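PDB 2YV7: chloride intracellular channel Clic from Drosophila melanogaster, which might insert into membranes and form chloride channels whose activity depends on pH, and may play a role in ethanol sensitivity. Local coordinates for residues Y51-L56 and K106-G111; P84-L87 and L92-L95. One frame throughout, in Å; residues are numbered along the deposited sequence.

In the fold
Both contacts belong to the N-terminal, thioredoxin-like domain of a GST-type fold, and their centres are about 16 Å apart. Contact 2 pairs the last two strands of the sheet and holds a calcium ion at its open end. Helix 97-107 then leads from the second of these strands to contact 1, where the turn after it meets the end of helix 41-55. Contact 2 thus falls, along the chain, between the two segments that contact 1 brings together. The two meet directly where Ile108 CD1 packs on Leu87 CD1 at 4.1 Å, and Ile104 of helix 97-107 touches both Leu53 and Leu87.

Contact 1: Y51-L56 and K106-G111; sequences YLLAEL and KNIPGG
Leu53 carries nearly all of this contact, reaching from the end of helix 41-55 to Ile108 and Gly110 in the turn after helix 97-107. From CB its CG lies anti to the carbonyl carbon (chi1 -68°), which aims the fork of the side chain at that turn; CB and CG themselves stay further back, and the two methyls do the touching. CD1 meets Ile108 CG2 at 3.6 Å, the two side chains crossing at a slant, and lies 4.0 Å from Pro109 O. CD2 sits over the face of the Gly110-Gly111 peptide, 3.6 Å from Gly110 C. Residues 108-111 form a type II beta turn, closed by Gly111 N to Ile108 O at 2.9 Å, with glycine at its third position. Gly110, also the N-cap of helix 111-114, has backbone angles (phi 97°) at which a CB would be pressed against Pro109 O; it would run into Leu53 CD2 as well. Replacing Leu53 with an alanine would probably leave a gap between Ile108 CG2 and the glycine peptide. Thr58 OG1 adds a polar tie, hydrogen-bonded to both Leu53 O and Pro109 O, while Ile59 packs against Leu53 and Ile108.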
ATOM      1  N   TYR A  51       0.832   0.156  11.345  1.00 25.96           N
ATOM      2  CA  TYR A  51       0.958  -1.213  11.810  1.00 27.54           C
ATOM      3  C   TYR A  51       2.387  -1.467  12.253  1.00 30.74           C
ATOM      4  O   TYR A  51       2.612  -2.110  13.300  1.00 29.96           O
ATOM      5  CB  TYR A  51       0.478  -2.207  10.716  1.00 30.82           C
ATOM      6  CG  TYR A  51       0.319  -3.620  11.243  1.00 29.95           C
ATOM      7  CD1 TYR A  51       1.445  -4.415  11.475  1.00 28.64           C
ATOM      8  CD2 TYR A  51      -0.963  -4.136  11.562  1.00 32.25           C
ATOM      9  CE1 TYR A  51       1.326  -5.668  11.998  1.00 34.26           C
ATOM     10  CE2 TYR A  51      -1.096  -5.417  12.066  1.00 32.52           C
ATOM     11  CZ  TYR A  51       0.068  -6.169  12.284  1.00 33.50           C
ATOM     12  OH  TYR A  51       0.016  -7.426  12.807  1.00 36.87           O
ATOM     13  N   LEU A  52       3.380  -1.010  11.461  1.00 24.93           N
ATOM     14  CA  LEU A  52       4.760  -1.211  11.817  1.00 25.79           C
ATOM     15  C   LEU A  52       5.063  -0.513  13.167  1.00 29.18           C
ATOM     16  O   LEU A  52       5.817  -1.025  13.959  1.00 34.28           O
ATOM     17  CB  LEU A  52       5.701  -0.643  10.740  1.00 29.37           C
ATOM     18  CG  LEU A  52       5.696  -1.341   9.347  1.00 28.59           C
ATOM     19  CD1 LEU A  52       6.475  -0.491   8.336  1.00 30.60           C
ATOM     20  CD2 LEU A  52       6.239  -2.741   9.445  1.00 31.34           C
ATOM     21  N   LEU A  53       4.507   0.660  13.359  1.00 29.90           N
ATOM     22  CA  LEU A  53       4.741   1.455  14.606  1.00 31.85           C
ATOM     23  C   LEU A  53       4.077   0.793  15.828  1.00 36.06           C
ATOM     24  O   LEU A  53       4.640   0.753  16.935  1.00 39.14           O
ATOM     25  CB  LEU A  53       4.237   2.867  14.412  1.00 33.47           C
ATOM     26  CG  LEU A  53       5.032   3.724  13.394  1.00 33.60           C
ATOM     27  CD1 LEU A  53       4.543   5.175  13.404  1.00 34.77           C
ATOM     28  CD2 LEU A  53       6.550   3.647  13.691  1.00 34.38           C
ATOM     29  N   ALA A  54       2.925   0.202  15.582  1.00 34.75           N
ATOM     30  CA  ALA A  54       2.164  -0.515  16.609  1.00 34.21           C
ATOM     31  C   ALA A  54       2.830  -1.852  16.944  1.00 40.50           C
ATOM     32  O   ALA A  54       2.848  -2.277  18.095  1.00 37.76           O
ATOM     33  CB  ALA A  54       0.719  -0.698  16.135  1.00 35.57           C
ATOM     34  N   GLU A  55       3.405  -2.524  15.948  1.00 39.23           N
ATOM     35  CA  GLU A  55       4.257  -3.664  16.246  1.00 36.88           C
ATOM     36  C   GLU A  55       5.400  -3.322  17.193  1.00 41.57           C
ATOM     37  O   GLU A  55       5.813  -4.153  18.019  1.00 41.75           O
ATOM     38  CB  GLU A  55       4.889  -4.175  14.956  1.00 40.88           C
ATOM     39  CG  GLU A  55       4.110  -5.189  14.257  1.00 45.23           C
ATOM     40  CD  GLU A  55       4.877  -5.721  13.053  1.00 45.24           C
ATOM     41  OE1 GLU A  55       5.937  -5.137  12.692  1.00 48.54           O
ATOM     42  OE2 GLU A  55       4.411  -6.720  12.475  1.00 49.05           O
ATOM     43  N   LEU A  56       5.940  -2.119  17.037  1.00 42.05           N
ATOM     44  CA  LEU A  56       7.050  -1.623  17.840  1.00 45.25           C
ATOM     45  C   LEU A  56       6.543  -1.125  19.195  1.00 49.16           C
ATOM     46  O   LEU A  56       7.317  -0.675  20.040  1.00 53.34           O
ATOM     47  CB  LEU A  56       7.793  -0.513  17.087  1.00 45.28           C
ATOM     48  CG  LEU A  56       8.792  -0.973  16.009  1.00 49.20           C
ATOM     49  CD1 LEU A  56       9.176   0.156  15.070  1.00 46.59           C
ATOM     50  CD2 LEU A  56      10.049  -1.595  16.617  1.00 46.47           C
ATOM     51  N   LYS A 106       6.560  13.221  12.185  1.00 43.59           N
ATOM     52  CA  LYS A 106       6.970  14.201  13.189  1.00 48.60           C
ATOM     53  C   LYS A 106       6.377  13.967  14.572  1.00 47.86           C
ATOM     54  O   LYS A 106       7.067  14.147  15.574  1.00 48.43           O
ATOM     55  CB  LYS A 106       6.691  15.610  12.680  1.00 53.07           C
ATOM     56  CG  LYS A 106       7.569  15.959  11.476  1.00 57.15           C
ATOM     57  CD  LYS A 106       7.124  17.239  10.773  1.00 58.09           C
ATOM     58  CE  LYS A 106       8.197  17.738   9.810  1.00 59.99           C
ATOM     59  NZ  LYS A 106       9.434  18.205  10.523  1.00 62.16           N
ATOM     60  N   ASN A 107       5.120  13.523  14.630  1.00 47.45           N
ATOM     61  CA  ASN A 107       4.362  13.430  15.895  1.00 45.80           C
ATOM     62  C   ASN A 107       4.085  12.045  16.488  1.00 48.15           C
ATOM     63  O   ASN A 107       3.725  11.922  17.672  1.00 46.22           O
ATOM     64  CB  ASN A 107       3.062  14.206  15.739  1.00 48.84           C
ATOM     65  CG  ASN A 107       3.305  15.634  15.348  1.00 53.09           C
ATOM     66  OD1 ASN A 107       2.711  16.158  14.397  1.00 52.13           O
ATOM     67  ND2 ASN A 107       4.218  16.282  16.066  1.00 53.23           N
ATOM     68  N   ILE A 108       4.261  10.985  15.707  1.00 44.49           N
ATOM     69  CA  ILE A 108       4.035   9.661  16.261  1.00 43.08           C
ATOM     70  C   ILE A 108       5.369   8.984  16.607  1.00 44.44           C
ATOM     71  O   ILE A 108       6.277   8.919  15.764  1.00 43.17           O
ATOM     72  CB  ILE A 108       3.146   8.769  15.340  1.00 44.61           C
ATOM     73  CG1 ILE A 108       1.712   9.326  15.279  1.00 45.34           C
ATOM     74  CG2 ILE A 108       3.130   7.326  15.864  1.00 44.73           C
ATOM     75  CD1 ILE A 108       0.882   8.842  14.100  1.00 46.60           C
ATOM     76  N   PRO A 109       5.513   8.506  17.863  1.00 45.43           N
ATOM     77  CA  PRO A 109       6.758   7.838  18.256  1.00 46.28           C
ATOM     78  C   PRO A 109       7.087   6.724  17.291  1.00 45.28           C
ATOM     79  O   PRO A 109       6.202   5.947  16.925  1.00 51.76           O
ATOM     80  CB  PRO A 109       6.433   7.244  19.636  1.00 46.68           C
ATOM     81  CG  PRO A 109       4.933   7.422  19.821  1.00 48.81           C
ATOM     82  CD  PRO A 109       4.550   8.576  18.977  1.00 46.38           C
ATOM     83  N   GLY A 110       8.353   6.665  16.892  1.00 41.96           N
ATOM     84  CA  GLY A 110       8.841   5.690  15.925  1.00 42.32           C
ATOM     85  C   GLY A 110       8.918   6.249  14.530  1.00 36.52           C
ATOM     86  O   GLY A 110       9.613   5.689  13.680  1.00 37.36           O
ATOM     87  N   GLY A 111       8.212   7.364  14.324  1.00 39.23           N
ATOM     88  CA  GLY A 111       7.933   7.938  13.009  1.00 39.43           C
ATOM     89  C   GLY A 111       9.166   8.400  12.262  1.00 46.89           C
ATOM     90  O   GLY A 111       9.280   8.196  11.052  1.00 43.11           O
TER

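Contact 2: P84-L87 and L92-L95; sequences PPIL and LAIL. With CA (calcium ion), chain B.
With chi1 at 179° Leu87 swings CG to the side opposite its backbone N, and Ile94 keeps CG1 next to its own N (chi1 -39°); the two side chains then run side by side on one face of the sheet, where Leu87 CD2 touches Ile94 CG1 at 4.0 Å. Beneath them the backbones form an antiparallel hydrogen-bonded pair. Leu87 N donates to Ile94 O over 3.0 Å, meeting it in the carbonyl plane at a C=O...N angle of 148°; the return bond, Ile94 N to Leu87 O, is shorter at 2.7 Å and closer to linear at the oxygen. Each acceptor also receives a CA-H contact, from Ile86 CA to Ile94 O and from Ala93 CA to Leu87 O. Ile86 and Leu95 pair next to one another, CG2 of Ile86 lying 3.9 Å from CD2 of Leu95 although the CB of Leu95 starts out away from the other strand. Just beyond this bridge the chains part around a calcium ion, gripped by Pro85 O and Leu95 O, each at 2.6 Å; His83 O is a further ligand, and Asn97 also belongs to the site. The peptide before Pro85 is cis, and Pro85 packs on Phe42, Cys43 and Tyr46 of helix 41-55: a cis-proline leading into the closing beta hairpin, as in the thioredoxin fold of GST-like proteins.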
ATOM      1  N   PRO A  84     -11.313   9.265   2.947  1.00 41.53           N
ATOM      2  CA  PRO A  84     -10.265   8.486   3.611  1.00 36.42           C
ATOM      3  C   PRO A  84      -8.993   8.437   2.743  1.00 36.52           C
ATOM      4  O   PRO A  84      -9.066   8.684   1.525  1.00 36.40           O
ATOM      5  CB  PRO A  84     -10.930   7.114   3.822  1.00 34.66           C
ATOM      6  CG  PRO A  84     -12.405   7.515   3.958  1.00 35.77           C
ATOM      7  CD  PRO A  84     -12.571   8.494   2.858  1.00 37.82           C
ATOM      8  N   PRO A  85      -7.826   8.181   3.364  1.00 31.29           N
ATOM      9  CA  PRO A  85      -7.688   7.944   4.790  1.00 26.66           C
ATOM     10  C   PRO A  85      -7.728   9.245   5.569  1.00 29.71           C
ATOM     11  O   PRO A  85      -7.418  10.320   5.046  1.00 31.62           O
ATOM     12  CB  PRO A  85      -6.287   7.366   4.929  1.00 26.68           C
ATOM     13  CG  PRO A  85      -5.543   7.927   3.773  1.00 30.89           C
ATOM     14  CD  PRO A  85      -6.527   8.093   2.657  1.00 29.74           C
ATOM     15  N   ILE A  86      -8.100   9.090   6.822  1.00 31.76           N
ATOM     16  CA  ILE A  86      -8.119  10.167   7.803  1.00 29.61           C
ATOM     17  C   ILE A  86      -7.495   9.599   9.037  1.00 30.43           C
ATOM     18  O   ILE A  86      -7.829   8.486   9.454  1.00 30.11           O
ATOM     19  CB  ILE A  86      -9.592  10.601   8.094  1.00 34.08           C
ATOM     20  CG1 ILE A  86     -10.169  11.332   6.882  1.00 32.40           C
ATOM     21  CG2 ILE A  86      -9.627  11.440   9.413  1.00 34.32           C
ATOM     22  CD1 ILE A  86     -11.716  11.304   6.770  1.00 38.77           C
ATOM     23  N   LEU A  87      -6.563  10.345   9.663  1.00 30.06           N
ATOM     24  CA  LEU A  87      -5.846   9.828  10.826  1.00 28.20           C
ATOM     25  C   LEU A  87      -6.305  10.615  12.084  1.00 31.93           C
ATOM     26  O   LEU A  87      -6.308  11.832  12.057  1.00 32.60           O
ATOM     27  CB  LEU A  87      -4.325   9.973  10.657  1.00 30.82           C
ATOM     28  CG  LEU A  87      -3.344   9.533  11.743  1.00 32.12           C
ATOM     29  CD1 LEU A  87      -1.943   9.393  11.213  1.00 34.33           C
ATOM     30  CD2 LEU A  87      -3.282  10.512  12.951  1.00 39.59           C
ATOM     31  N   LEU A  92      -7.852  14.999  17.425  1.00 49.45           N
ATOM     32  CA  LEU A  92      -7.321  15.779  16.322  1.00 46.61           C
ATOM     33  C   LEU A  92      -7.423  14.919  15.058  1.00 45.22           C
ATOM     34  O   LEU A  92      -6.931  13.793  15.041  1.00 41.82           O
ATOM     35  CB  LEU A  92      -5.861  16.096  16.610  1.00 51.15           C
ATOM     36  CG  LEU A  92      -4.998  16.944  15.679  1.00 54.66           C
ATOM     37  CD1 LEU A  92      -5.383  18.424  15.723  1.00 52.36           C
ATOM     38  CD2 LEU A  92      -3.548  16.757  16.125  1.00 52.07           C
ATOM     39  N   ALA A  93      -8.076  15.440  14.024  1.00 33.12           N
ATOM     40  CA  ALA A  93      -8.241  14.668  12.790  1.00 38.64           C
ATOM     41  C   ALA A  93      -7.362  15.266  11.712  1.00 40.70           C
ATOM     42  O   ALA A  93      -7.526  16.459  11.336  1.00 37.59           O
ATOM     43  CB  ALA A  93      -9.709  14.688  12.326  1.00 38.45           C
ATOM     44  N   ILE A  94      -6.437  14.437  11.210  1.00 38.17           N
ATOM     45  CA  ILE A  94      -5.593  14.805  10.072  1.00 36.08           C
ATOM     46  C   ILE A  94      -6.272  14.345   8.763  1.00 36.77           C
ATOM     47  O   ILE A  94      -6.540  13.145   8.571  1.00 34.93           O
ATOM     48  CB  ILE A  94      -4.135  14.227  10.207  1.00 36.70           C
ATOM     49  CG1 ILE A  94      -3.596  14.288  11.649  1.00 39.31           C
ATOM     50  CG2 ILE A  94      -3.157  14.949   9.255  1.00 34.26           C
ATOM     51  CD1 ILE A  94      -3.440  15.695  12.195  1.00 40.36           C
ATOM     52  N   LEU A  95      -6.543  15.288   7.862  1.00 38.29           N
ATOM     53  CA  LEU A  95      -7.402  15.035   6.690  1.00 38.41           C
ATOM     54  C   LEU A  95      -6.717  14.948   5.318  1.00 39.37           C
ATOM     55  O   LEU A  95      -7.173  14.203   4.415  1.00 38.93           O
ATOM     56  CB  LEU A  95      -8.489  16.115   6.611  1.00 42.50           C
ATOM     57  CG  LEU A  95      -9.224  16.382   7.921  1.00 42.42           C
ATOM     58  CD1 LEU A  95     -10.088  17.646   7.836  1.00 43.96           C
ATOM     59  CD2 LEU A  95     -10.015  15.147   8.417  1.00 41.63           C
TER
HETATM   60 CA    CA B 261      -7.513  11.969   3.036  1.00 38.31          CA